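PDB 3OQQ: putative lipoprotein from Bacteroides ovatus, which is of unknown function but is probably an extracellular lipoprotein, rich in antiparallel beta-sheet and carrying bound calcium ions in the crystal. Local coordinates for residues L49-V53 against L326-T330; Y120-T126 against Y154-E160; G171-E175 against L305-G310; G199-Y204 against A318-F323; Q263-V268 against P352-Y356. Where two conformers were deposited one is given. Numbering follows the deposited sequence.

Contact 1. Residues L49-V53 against L326-T330; sequences LTLNV and LILDT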
# COMPACT_ATOMS: atom_id res chain seq x y z
N LEU A 49 3.00 16.99 -13.65
CA LEU A 49 3.28 15.77 -12.88
C LEU A 49 2.33 14.67 -13.18
O LEU A 49 1.13 14.89 -13.33
CB LEU A 49 3.20 16.05 -11.37
CG LEU A 49 4.22 16.97 -10.71
CD1 LEU A 49 3.82 17.24 -9.28
CD2 LEU A 49 5.60 16.35 -10.72
N THR A 50 2.85 13.45 -13.23
CA THR A 50 2.04 12.26 -13.36
C THR A 50 1.73 11.80 -11.94
O THR A 50 2.62 11.78 -11.07
CB THR A 50 2.76 11.21 -14.23
OG1 THR A 50 2.87 11.73 -15.55
CG2 THR A 50 2.02 9.87 -14.27
N LEU A 51 0.46 11.52 -11.67
CA LEU A 51 0.04 11.11 -10.34
C LEU A 51 -0.79 9.83 -10.39
O LEU A 51 -1.46 9.54 -11.39
CB LEU A 51 -0.78 12.24 -9.67
CG LEU A 51 -0.19 13.67 -9.58
CD1 LEU A 51 -1.23 14.65 -9.08
CD2 LEU A 51 1.01 13.73 -8.66
N ASN A 52 -0.72 9.04 -9.32
CA ASN A 52 -1.53 7.83 -9.18
C ASN A 52 -2.71 8.26 -8.31
O ASN A 52 -2.55 8.51 -7.11
CB ASN A 52 -0.68 6.69 -8.58
CG ASN A 52 -1.44 5.47 -8.10
OD1 ASN A 52 -2.66 5.45 -8.03
ND2 ASN A 52 -0.72 4.42 -7.73
N VAL A 53 -3.88 8.43 -8.93
CA VAL A 53 -5.05 8.98 -8.25
C VAL A 53 -6.22 7.98 -8.16
O VAL A 53 -6.28 7.10 -9.01
CB VAL A 53 -5.53 10.29 -8.98
CG1 VAL A 53 -4.43 11.34 -9.01
CG2 VAL A 53 -6.06 10.03 -10.40
N LEU A 326 7.26 2.59 -8.27
CA LEU A 326 6.59 1.86 -7.18
C LEU A 326 5.33 2.61 -6.73
O LEU A 326 4.37 1.98 -6.27
CB LEU A 326 7.52 1.60 -5.97
CG LEU A 326 8.69 0.68 -6.26
CD1 LEU A 326 9.68 0.70 -5.14
CD2 LEU A 326 8.22 -0.74 -6.53
N ILE A 327 5.31 3.95 -6.85
CA ILE A 327 4.12 4.74 -6.50
C ILE A 327 3.24 4.91 -7.73
O ILE A 327 2.01 4.78 -7.63
CB ILE A 327 4.50 6.11 -5.88
CG1 ILE A 327 5.21 5.95 -4.52
CG2 ILE A 327 3.26 7.09 -5.83
CD1 ILE A 327 4.43 6.36 -3.33
N LEU A 328 3.85 5.28 -8.87
CA LEU A 328 3.12 5.57 -10.09
C LEU A 328 2.43 4.33 -10.65
O LEU A 328 1.21 4.37 -10.86
CB LEU A 328 4.01 6.24 -11.16
CG LEU A 328 4.56 7.66 -10.82
CD1 LEU A 328 5.28 8.28 -12.00
CD2 LEU A 328 3.45 8.60 -10.32
N ASP A 329 3.17 3.23 -10.86
CA ASP A 329 2.57 2.01 -11.40
C ASP A 329 2.02 1.08 -10.28
O ASP A 329 2.79 0.43 -9.55
CB ASP A 329 3.59 1.27 -12.28
CG ASP A 329 3.04 0.10 -13.07
OD1 ASP A 329 1.85 -0.25 -12.88
OD2 ASP A 329 3.82 -0.52 -13.82
N THR A 330 0.69 1.00 -10.19
CA THR A 330 0.00 0.16 -9.19
C THR A 330 0.45 -1.32 -9.30
O THR A 330 0.50 -1.99 -8.28
CB THR A 330 -1.54 0.29 -9.31
OG1 THR A 330 -2.13 -0.37 -8.20
CG2 THR A 330 -2.11 -0.24 -10.62
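This is helix-on-sheet packing: the C-terminal end of helix 314-328 sits beside strand 46-54, a member of the larger antiparallel sheet. The nearest backbone approach is 5.2 Å, between the CA atoms of N52 and L328, and the two segments bury 218 Å² between them. L326 leans away from the strand and packs instead on L200 and R332. I327, next along, contributes mainly through its backbone: the last turn of a helix leaves carbonyl groups without a following turn to meet them, and the I327 carbonyl is taken by the N52 side chain. Its CA-to-CB bond points sideways, and the side chain packs on Y123 and N125 of strand 122-131. L328 is the main apolar element. Its CD2 reaches 3.4 Å from the T50 O and 4.2 Å from the L51 CA, while its CD1 lies 4.3 Å from the T50 CG2, so the leucine end fits along the strand backbone. D329 breaks the helix with phi/psi of -89/109 and points away. T330 lies beside N52, its CB 4.5 Å from N52 ND2, and its hydroxyl is hydrogen-bonded to K387. N52, whose CB points toward the helix, extends its amide in a t rotamer, which makes the one hydrogen bond between the segments: N52 ND2 donates to the I327 O at 2.8 Å with an N-H...O angle of 167°.

Contact 2. Residues Y120-T126 against Y154-E160; sequences YLFYHNT and YDLKVTE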
# COMPACT_ATOMS: atom_id res chain seq x y z
N TYR A 120 12.31 18.42 0.06
CA TYR A 120 12.34 17.29 -0.86
C TYR A 120 10.96 16.91 -1.34
O TYR A 120 10.06 16.68 -0.53
CB TYR A 120 12.99 16.06 -0.21
CG TYR A 120 14.37 16.28 0.36
CD1 TYR A 120 15.44 16.64 -0.46
CD2 TYR A 120 14.64 16.04 1.70
CE1 TYR A 120 16.72 16.81 0.05
CE2 TYR A 120 15.93 16.19 2.22
CZ TYR A 120 16.96 16.59 1.40
OH TYR A 120 18.22 16.74 1.91
N LEU A 121 10.80 16.77 -2.65
CA LEU A 121 9.53 16.33 -3.21
C LEU A 121 9.30 14.86 -2.80
O LEU A 121 10.25 14.08 -2.78
CB LEU A 121 9.53 16.52 -4.75
CG LEU A 121 8.27 16.08 -5.53
CD1 LEU A 121 7.98 17.02 -6.67
CD2 LEU A 121 8.41 14.69 -6.06
N PHE A 122 8.06 14.51 -2.45
CA PHE A 122 7.76 13.12 -2.10
C PHE A 122 6.43 12.72 -2.69
O PHE A 122 5.50 13.53 -2.71
CB PHE A 122 7.83 12.84 -0.59
CG PHE A 122 6.84 13.53 0.33
CD1 PHE A 122 7.11 14.79 0.85
CD2 PHE A 122 5.66 12.89 0.72
CE1 PHE A 122 6.20 15.42 1.72
CE2 PHE A 122 4.76 13.51 1.59
CZ PHE A 122 5.03 14.77 2.09
N TYR A 123 6.38 11.51 -3.25
CA TYR A 123 5.18 10.91 -3.79
C TYR A 123 4.52 10.11 -2.68
O TYR A 123 5.23 9.60 -1.80
CB TYR A 123 5.51 10.02 -4.99
CG TYR A 123 5.92 10.79 -6.21
CD1 TYR A 123 4.97 11.34 -7.07
CD2 TYR A 123 7.26 10.94 -6.54
CE1 TYR A 123 5.35 12.06 -8.21
CE2 TYR A 123 7.65 11.64 -7.69
CZ TYR A 123 6.69 12.21 -8.51
OH TYR A 123 7.07 12.90 -9.63
N HIS A 124 3.19 10.00 -2.69
CA HIS A 124 2.52 9.27 -1.62
C HIS A 124 1.40 8.41 -2.18
O HIS A 124 0.56 8.91 -2.95
CB HIS A 124 1.96 10.26 -0.55
CG HIS A 124 1.20 9.60 0.57
ND1 HIS A 124 -0.08 9.97 0.89
CD2 HIS A 124 1.61 8.63 1.44
CE1 HIS A 124 -0.43 9.23 1.93
NE2 HIS A 124 0.56 8.41 2.30
N ASN A 125 1.37 7.12 -1.77
CA ASN A 125 0.29 6.19 -2.14
C ASN A 125 -0.07 5.32 -0.92
O ASN A 125 0.81 4.76 -0.26
CB ASN A 125 0.64 5.34 -3.37
CG ASN A 125 -0.45 4.39 -3.79
OD1 ASN A 125 -0.30 3.17 -3.74
ND2 ASN A 125 -1.60 4.93 -4.19
N THR A 126 -1.37 5.25 -0.61
CA THR A 126 -1.87 4.47 0.53
C THR A 126 -3.16 3.75 0.12
O THR A 126 -3.83 4.16 -0.83
CB THR A 126 -2.03 5.37 1.79
OG1 THR A 126 -2.43 4.57 2.91
CG2 THR A 126 -3.02 6.54 1.60
N TYR A 154 -1.66 -0.07 4.01
CA TYR A 154 -0.28 0.20 3.65
C TYR A 154 -0.12 1.65 3.37
O TYR A 154 -1.09 2.33 3.00
CB TYR A 154 0.19 -0.63 2.43
CG TYR A 154 -0.38 -0.15 1.12
CD1 TYR A 154 0.27 0.83 0.36
CD2 TYR A 154 -1.58 -0.66 0.63
CE1 TYR A 154 -0.22 1.25 -0.86
CE2 TYR A 154 -2.08 -0.26 -0.61
CZ TYR A 154 -1.42 0.73 -1.33
OH TYR A 154 -1.90 1.16 -2.54
N ASP A 155 1.12 2.11 3.44
CA ASP A 155 1.47 3.49 3.13
C ASP A 155 2.83 3.50 2.53
O ASP A 155 3.78 3.02 3.14
CB ASP A 155 1.44 4.37 4.40
CG ASP A 155 1.44 5.84 4.07
OD1 ASP A 155 2.50 6.36 3.64
OD2 ASP A 155 0.38 6.48 4.22
N LEU A 156 2.93 4.07 1.34
CA LEU A 156 4.20 4.20 0.61
C LEU A 156 4.49 5.67 0.33
O LEU A 156 3.61 6.38 -0.15
CB LEU A 156 4.16 3.40 -0.71
CG LEU A 156 4.46 1.92 -0.62
CD1 LEU A 156 3.79 1.15 -1.76
CD2 LEU A 156 5.96 1.67 -0.64
N LYS A 157 5.73 6.11 0.65
CA LYS A 157 6.25 7.46 0.42
C LYS A 157 7.61 7.31 -0.24
O LYS A 157 8.48 6.63 0.30
CB LYS A 157 6.37 8.27 1.72
CG LYS A 157 5.19 9.14 2.06
CD LYS A 157 5.38 9.83 3.42
CE LYS A 157 4.72 9.09 4.58
NZ LYS A 157 3.22 9.07 4.49
N VAL A 158 7.78 7.92 -1.41
CA VAL A 158 9.04 7.92 -2.13
C VAL A 158 9.51 9.38 -2.14
O VAL A 158 8.86 10.23 -2.73
CB VAL A 158 8.93 7.30 -3.54
CG1 VAL A 158 10.18 7.57 -4.38
CG2 VAL A 158 8.68 5.80 -3.44
N THR A 159 10.60 9.65 -1.44
CA THR A 159 11.17 10.99 -1.31
C THR A 159 12.37 11.12 -2.23
O THR A 159 13.21 10.22 -2.29
CB THR A 159 11.59 11.19 0.15
OG1 THR A 159 10.48 10.90 0.99
CG2 THR A 159 12.15 12.59 0.43
N GLU A 160 12.45 12.25 -2.95
CA GLU A 160 13.58 12.54 -3.81
C GLU A 160 14.55 13.42 -3.03
O GLU A 160 14.35 14.63 -2.96
CB GLU A 160 13.11 13.16 -5.13
CG GLU A 160 12.28 12.19 -5.95
CD GLU A 160 11.76 12.70 -7.27
OE1 GLU A 160 12.20 13.78 -7.72
OE2 GLU A 160 10.96 11.99 -7.91
O HOH W 1 13.12 16.70 -4.46
O HOH W 2 -2.50 6.11 5.26
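A diagonal histidine-carboxylate bond crosses this strand pair: H124 NE2 donates to D155 OD2 at 2.7 Å and 171°, although the register places H124 opposite K157. K157 NZ in turn forms a salt bridge to D155 OD1 (2.9 Å), so the aspartate joins both residues on the face they share with F122, T126 and T159. Near the same end, T126 OG1 donates to Y154 O at 2.6 Å, and Y154 OH donates to N125 OD1 at 2.8 Å.

The backbone is regular. The strand axes run at 170° and approach to 4.5 Å. Y123 and V158 form one hydrogen-bonded pair (Y123 N to V158 O 2.8 Å, V158 N to Y123 O 3.1 Å); N125 and L156 form the other (N125 N to L156 O 2.9 Å, L156 N to N125 O 2.7 Å). E160 N to L121 O (2.9 Å) extends the pairing, and a water bridges L121 N and E160 O just beyond. On the opposite face, Y123, N125 and V158 pack against I327 of helix 314-328. Two sequence-consecutive antiparallel strands thus form a beta-hairpin with a long connection, which carries calcium ligands including D146 and D149.

Contact 3. Residues G171-E175 against L305-G310; sequences GGKEE and LIGKEG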
# COMPACT_ATOMS: atom_id res chain seq x y z
N GLY A 171 21.77 14.02 -9.05
CA GLY A 171 22.63 13.35 -8.08
C GLY A 171 21.78 12.93 -6.90
O GLY A 171 20.65 12.45 -7.09
N GLY A 172 22.29 13.15 -5.69
CA GLY A 172 21.60 12.82 -4.44
C GLY A 172 21.13 11.38 -4.38
O GLY A 172 21.84 10.47 -4.84
N LYS A 173 19.93 11.16 -3.83
CA LYS A 173 19.37 9.81 -3.72
C LYS A 173 17.87 9.85 -3.49
O LYS A 173 17.29 10.92 -3.31
CB LYS A 173 20.05 8.99 -2.60
CG LYS A 173 19.93 9.56 -1.19
CD LYS A 173 21.09 9.09 -0.34
CE LYS A 173 20.95 9.50 1.10
NZ LYS A 173 21.98 8.84 1.95
N GLU A 174 17.24 8.66 -3.52
CA GLU A 174 15.82 8.45 -3.25
C GLU A 174 15.71 7.63 -2.00
O GLU A 174 16.62 6.86 -1.67
CB GLU A 174 15.11 7.70 -4.40
CG GLU A 174 15.06 8.41 -5.73
CD GLU A 174 16.40 8.60 -6.41
OE1 GLU A 174 17.11 7.60 -6.64
OE2 GLU A 174 16.74 9.77 -6.70
N GLU A 175 14.60 7.80 -1.32
CA GLU A 175 14.24 7.05 -0.14
C GLU A 175 12.86 6.55 -0.33
O GLU A 175 12.06 7.18 -1.00
CB GLU A 175 14.31 7.93 1.10
CG GLU A 175 15.62 7.84 1.84
CD GLU A 175 15.57 8.52 3.18
OE1 GLU A 175 14.53 8.41 3.87
OE2 GLU A 175 16.59 9.16 3.55
N LEU A 305 14.02 2.24 2.90
CA LEU A 305 15.05 1.80 1.95
C LEU A 305 15.73 3.03 1.39
O LEU A 305 15.06 3.88 0.80
CB LEU A 305 14.47 0.94 0.81
CG LEU A 305 13.59 -0.24 1.22
CD1 LEU A 305 12.87 -0.75 0.05
CD2 LEU A 305 14.40 -1.37 1.83
N ILE A 306 17.05 3.16 1.63
CA ILE A 306 17.83 4.32 1.20
C ILE A 306 18.57 3.94 -0.06
O ILE A 306 19.34 2.95 -0.08
CB ILE A 306 18.78 4.85 2.33
CG1 ILE A 306 17.96 5.21 3.60
CG2 ILE A 306 19.58 6.08 1.88
CD1 ILE A 306 18.17 4.25 4.78
N GLY A 307 18.28 4.69 -1.13
CA GLY A 307 18.88 4.45 -2.43
C GLY A 307 20.37 4.71 -2.48
O GLY A 307 20.88 5.56 -1.75
N LYS A 308 21.08 3.97 -3.36
CA LYS A 308 22.52 4.10 -3.59
C LYS A 308 22.83 5.50 -4.07
O LYS A 308 22.11 6.06 -4.92
CB LYS A 308 23.01 3.09 -4.65
CG LYS A 308 23.26 1.69 -4.15
CD LYS A 308 24.74 1.40 -3.94
CE LYS A 308 25.03 -0.08 -3.84
NZ LYS A 308 24.42 -0.70 -2.62
N GLU A 309 23.86 6.09 -3.51
CA GLU A 309 24.32 7.42 -3.89
C GLU A 309 25.43 7.25 -4.92
O GLU A 309 26.05 6.19 -4.97
CB GLU A 309 24.82 8.14 -2.63
CG GLU A 309 24.56 9.62 -2.55
CD GLU A 309 25.09 10.21 -1.26
OE1 GLU A 309 24.38 10.12 -0.23
OE2 GLU A 309 26.25 10.69 -1.26
N GLY A 310 25.64 8.26 -5.75
CA GLY A 310 26.71 8.26 -6.76
C GLY A 310 26.56 7.35 -7.96
O GLY A 310 27.55 7.12 -8.68
O HOH W 3 18.93 6.48 -5.05
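G307 N donates to E174 O at 2.8 Å and 153°, the one backbone hydrogen bond between these antiparallel strand ends, whose axes run at 167°. Beyond it a water accepts from E174 N (3.2 Å) and donates to E174 OE1 (2.7 Å) and K308 O (3.2 Å), where regular pairing ends and the register skips K308, although K173 CA and E309 CA are still 5.5 Å apart. K173 NZ and E309 OE1 form a long salt bridge (3.5 Å), with only a weak hydrogen bond within it.

Around these, E175 and I306 form a non-hydrogen-bonded pair (CA-CA 4.7 Å), with E175 CA 3.4 Å from L305 O and E175 CG 3.9 Å from I306 CG1. An ideal CB on G307 would clash, 2.8 Å from E174 O.

E174 and E175 pair ionically with R316 and R304, and the E175 backbone also bonds T159. Between these two segments, the chemistry implies one firm backbone bond and a water, with a loose ion pair at the margin.

Contact 4. Residues G199-Y204 against A318-F323; sequences GLKSEY and AQLAAF
Y204 dominates, with 114 Å² of its surface buried by the helix segment; L200 follows with 58 Å² and Q319 with 49 Å². The loop 199-204 starts at G199 (phi/psi 83/-9), makes an inverse gamma turn centred on L200 (-82/80; K201 N to G199 O 2.9 Å, weak), and ends in a 3-10 turn at 202-204, with Y204 N bonded to K201 O at 3.0 Å. Segment 318-323 is regular helix. Two close CA pairs set the register: L200-A322 at 5.6 Å and Y204-Q319 at 5.7 Å.

Y204 points toward the helix in rotamer m (chi2 -35°) and lays a ring face on Q319, whose CA stands 3.8 Å from the ring centroid, 14° off the normal. Its CE2 lies 3.6 Å from A322 CB and its OH 3.4 Å from A318 CB. Q319, extended as t,t, donates from NE2 to Y204 O at 3.0 Å and 149°, and NE2 also bonds K308 O. L200, in rotamer t,p, places CD1 3.6 Å above the F323 ring centroid, 3° off the normal, a CH-pi contact. F323 has chi1 -82° and chi2 -88°, and its CE2 is 3.6 Å from Y204 O.

Helix 314-328 thus packs on an inter-sheet connection, an inverse gamma turn followed by a 3-10 turn, running from strand 190-198 of the six-stranded sheet to strand 205-215 of the larger one.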
# COMPACT_ATOMS: atom_id res chain seq x y z
N GLY A 199 10.84 -4.48 -9.38
CA GLY A 199 11.83 -3.65 -10.05
C GLY A 199 12.77 -2.91 -9.12
O GLY A 199 13.75 -2.33 -9.59
N LEU A 200 12.50 -2.90 -7.78
CA LEU A 200 13.42 -2.23 -6.88
C LEU A 200 14.59 -3.17 -6.56
O LEU A 200 14.59 -3.84 -5.53
CB LEU A 200 12.75 -1.69 -5.61
CG LEU A 200 13.64 -0.65 -4.88
CD1 LEU A 200 13.68 0.71 -5.63
CD2 LEU A 200 13.22 -0.50 -3.48
N LYS A 201 15.55 -3.24 -7.49
CA LYS A 201 16.71 -4.14 -7.43
C LYS A 201 17.70 -3.74 -6.32
O LYS A 201 17.74 -2.58 -5.91
CB LYS A 201 17.42 -4.17 -8.79
CG LYS A 201 16.48 -4.54 -9.94
CD LYS A 201 17.24 -4.99 -11.15
CE LYS A 201 16.46 -4.76 -12.43
NZ LYS A 201 16.99 -3.58 -13.17
N SER A 202 18.51 -4.72 -5.85
CA SER A 202 19.50 -4.52 -4.79
C SER A 202 20.54 -3.44 -5.19
O SER A 202 20.95 -2.66 -4.35
CB SER A 202 20.20 -5.84 -4.43
OG SER A 202 20.90 -6.39 -5.53
N GLU A 203 20.88 -3.35 -6.48
CA GLU A 203 21.81 -2.38 -7.08
C GLU A 203 21.34 -0.94 -6.80
O GLU A 203 22.16 -0.03 -6.81
CB GLU A 203 21.91 -2.59 -8.62
CG GLU A 203 22.55 -3.90 -9.07
CD GLU A 203 21.71 -5.18 -9.06
OE1 GLU A 203 20.57 -5.14 -8.55
OE2 GLU A 203 22.22 -6.22 -9.52
N TYR A 204 20.03 -0.75 -6.54
CA TYR A 204 19.46 0.56 -6.27
C TYR A 204 19.32 0.87 -4.79
O TYR A 204 19.01 2.01 -4.44
CB TYR A 204 18.06 0.68 -6.93
CG TYR A 204 18.00 0.40 -8.42
CD1 TYR A 204 19.05 0.75 -9.27
CD2 TYR A 204 16.87 -0.19 -8.99
CE1 TYR A 204 18.98 0.52 -10.64
CE2 TYR A 204 16.79 -0.43 -10.36
CZ TYR A 204 17.85 -0.07 -11.18
OH TYR A 204 17.77 -0.30 -12.53
N ALA A 318 17.54 4.85 -14.47
CA ALA A 318 16.86 3.58 -14.22
C ALA A 318 16.51 3.44 -12.74
O ALA A 318 15.44 2.92 -12.43
CB ALA A 318 17.74 2.42 -14.64
N GLN A 319 17.41 3.91 -11.83
CA GLN A 319 17.23 3.86 -10.38
C GLN A 319 16.08 4.76 -9.93
O GLN A 319 15.22 4.34 -9.15
CB GLN A 319 18.54 4.28 -9.69
CG GLN A 319 18.47 4.22 -8.16
CD GLN A 319 19.74 4.67 -7.50
OE1 GLN A 319 20.48 5.51 -8.02
NE2 GLN A 319 19.99 4.18 -6.29
N LEU A 320 16.10 6.03 -10.39
CA LEU A 320 15.11 7.04 -10.06
C LEU A 320 13.73 6.58 -10.57
O LEU A 320 12.73 6.74 -9.86
CB LEU A 320 15.53 8.40 -10.64
CG LEU A 320 14.56 9.59 -10.49
CD1 LEU A 320 14.27 9.93 -9.01
CD2 LEU A 320 15.10 10.82 -11.23
N ALA A 321 13.70 5.97 -11.76
CA ALA A 321 12.48 5.44 -12.35
C ALA A 321 11.96 4.25 -11.52
O ALA A 321 10.76 4.16 -11.30
CB ALA A 321 12.73 5.03 -13.80
N ALA A 322 12.86 3.38 -11.03
CA ALA A 322 12.51 2.22 -10.19
C ALA A 322 11.82 2.65 -8.87
O ALA A 322 10.83 2.05 -8.49
CB ALA A 322 13.74 1.41 -9.88
N PHE A 323 12.35 3.71 -8.20
CA PHE A 323 11.72 4.25 -6.98
C PHE A 323 10.39 4.90 -7.32
O PHE A 323 9.41 4.69 -6.61
CB PHE A 323 12.62 5.26 -6.26
CG PHE A 323 13.66 4.62 -5.38
CD1 PHE A 323 13.37 4.32 -4.05
CD2 PHE A 323 14.94 4.34 -5.86
CE1 PHE A 323 14.33 3.72 -3.23
CE2 PHE A 323 15.90 3.74 -5.03
CZ PHE A 323 15.57 3.42 -3.73

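Contact 5. Residues Q263-V268 against P352-Y356; sequences QAEGTV and PTSAY
A beta-hairpin tip meets the loop that leads into helix 357-364. The hairpin joins strands 253-263 and 266-272 through a type I turn from Q263 to G266, with G266 N bonded to Q263 O at 3.2 Å; A264 (-55/-42) and E265 (-76/-13) occupy its central positions. G266 follows at 133/-162, where a side chain would jam against the preceding carbonyl. Opposite, P352 and T353 are extended (psi near 160°), and 354-356 have helical angles without regular helical bonds. The nearest CA pair is E265-S354, at 7.1 Å.

Direct polar bonds centre on E265, whose CB points toward the loop; chi1 59° (p) and chi2 -92°, between wells, turn its carboxylate to S354 (chi1 -58°, m). Both oxygens engage that serine, OE2 by accepting from S354 N at 3.0 Å and 162°. T353 OG1, by contrast, is bonded to E344.

One water adds a bridge, donating to E265 OE2 (2.7 Å) and Q263 OE1 (3.0 Å) and accepting from A355 N (3.2 Å); Q263 NE2 pairs with D260.

Packing is slight, with 185 Å² buried. Van der Waals contacts flank the carboxylate, E265 OE2 lying 3.4 Å from both T353 CA and T353 CB, and the hydroxyl, with A264 CB 4.2 Å from S354 OG. Methyl meets methyl where V268 CG1 (chi1 t) is 4.4 Å from T353 CG2. S354 OG donates a very short 2.5 Å bond to E265 OE1.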
# COMPACT_ATOMS: atom_id res chain seq x y z
N GLN A 263 16.42 -10.32 -4.19
CA GLN A 263 15.63 -11.20 -5.07
C GLN A 263 15.59 -10.63 -6.49
O GLN A 263 15.62 -9.42 -6.64
CB GLN A 263 14.22 -11.40 -4.51
CG GLN A 263 14.19 -12.26 -3.23
CD GLN A 263 14.77 -13.65 -3.40
OE1 GLN A 263 14.42 -14.39 -4.33
NE2 GLN A 263 15.70 -14.02 -2.52
N ALA A 264 15.50 -11.49 -7.51
CA ALA A 264 15.46 -11.07 -8.92
C ALA A 264 14.32 -10.06 -9.24
O ALA A 264 14.56 -9.08 -9.94
CB ALA A 264 15.32 -12.28 -9.82
N GLU A 265 13.12 -10.29 -8.69
CA GLU A 265 11.90 -9.48 -8.94
C GLU A 265 11.90 -8.13 -8.21
O GLU A 265 11.06 -7.27 -8.50
CB GLU A 265 10.64 -10.27 -8.55
CG GLU A 265 10.60 -10.69 -7.08
CD GLU A 265 11.16 -12.06 -6.76
OE1 GLU A 265 12.19 -12.45 -7.36
OE2 GLU A 265 10.55 -12.74 -5.91
N GLY A 266 12.81 -7.95 -7.27
CA GLY A 266 12.88 -6.71 -6.50
C GLY A 266 12.99 -7.02 -5.03
O GLY A 266 13.36 -8.14 -4.67
N THR A 267 12.70 -6.02 -4.16
CA THR A 267 12.78 -6.17 -2.68
C THR A 267 11.57 -6.97 -2.18
O THR A 267 10.42 -6.61 -2.47
CB THR A 267 12.89 -4.78 -2.01
OG1 THR A 267 13.99 -4.09 -2.60
CG2 THR A 267 13.10 -4.88 -0.49
N VAL A 268 11.82 -8.04 -1.43
CA VAL A 268 10.69 -8.86 -0.92
C VAL A 268 10.57 -8.63 0.60
O VAL A 268 11.51 -8.92 1.35
CB VAL A 268 10.83 -10.36 -1.29
CG1 VAL A 268 9.69 -11.19 -0.67
CG2 VAL A 268 10.89 -10.54 -2.81
N PRO A 352 3.70 -14.88 -8.60
CA PRO A 352 4.25 -15.40 -7.33
C PRO A 352 5.68 -14.89 -7.17
O PRO A 352 6.28 -14.47 -8.17
CB PRO A 352 4.27 -16.92 -7.56
CG PRO A 352 4.42 -17.06 -9.03
CD PRO A 352 3.58 -15.95 -9.61
N THR A 353 6.26 -14.96 -5.97
CA THR A 353 7.67 -14.62 -5.83
C THR A 353 8.47 -15.67 -6.61
O THR A 353 7.94 -16.77 -6.81
CB THR A 353 8.09 -14.58 -4.34
OG1 THR A 353 7.98 -15.89 -3.82
CG2 THR A 353 7.26 -13.60 -3.51
N SER A 354 9.74 -15.39 -6.99
CA SER A 354 10.63 -16.37 -7.65
C SER A 354 10.76 -17.67 -6.84
O SER A 354 10.86 -18.74 -7.42
CB SER A 354 12.04 -15.79 -7.83
OG SER A 354 11.99 -14.60 -8.58
N ALA A 355 10.78 -17.57 -5.50
CA ALA A 355 10.90 -18.72 -4.60
C ALA A 355 9.67 -19.61 -4.68
O ALA A 355 9.80 -20.83 -4.63
CB ALA A 355 11.08 -18.23 -3.17
N TYR A 356 8.49 -19.01 -4.83
CA TYR A 356 7.26 -19.79 -4.89
C TYR A 356 6.89 -20.21 -6.31
O TYR A 356 6.04 -21.09 -6.47
CB TYR A 356 6.10 -18.98 -4.27
CG TYR A 356 4.88 -19.83 -4.02
CD1 TYR A 356 4.92 -20.88 -3.10
CD2 TYR A 356 3.70 -19.63 -4.74
CE1 TYR A 356 3.81 -21.69 -2.89
CE2 TYR A 356 2.59 -20.44 -4.54
CZ TYR A 356 2.65 -21.48 -3.61
OH TYR A 356 1.57 -22.30 -3.41
O HOH W 4 11.41 -14.71 -4.21

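Contact 1 opens at 49-53 and closes only at 326-330, a loop that contains contacts 2, 3 and 4. Contact 2 closes first, joining strands 122-131 and 150-161, before contact 3 opens at strand 173-184; T159 N and E175 O, 2.9 Å apart, show that these strands adjoin. Contact 4 opens at 199-204 and contact 5 at 263-268, both before contact 3 closes at 305-310, so both cross it. Contact 4 closes at 318-323, on the helix contact 1 also uses. Contact 5, closing last at 352-356, also crosses contacts 1 and 4. Helix 314-328 thus bridges the larger sheet and the loop from the six-stranded one, whose hairpin contact 5 joins to the later chain.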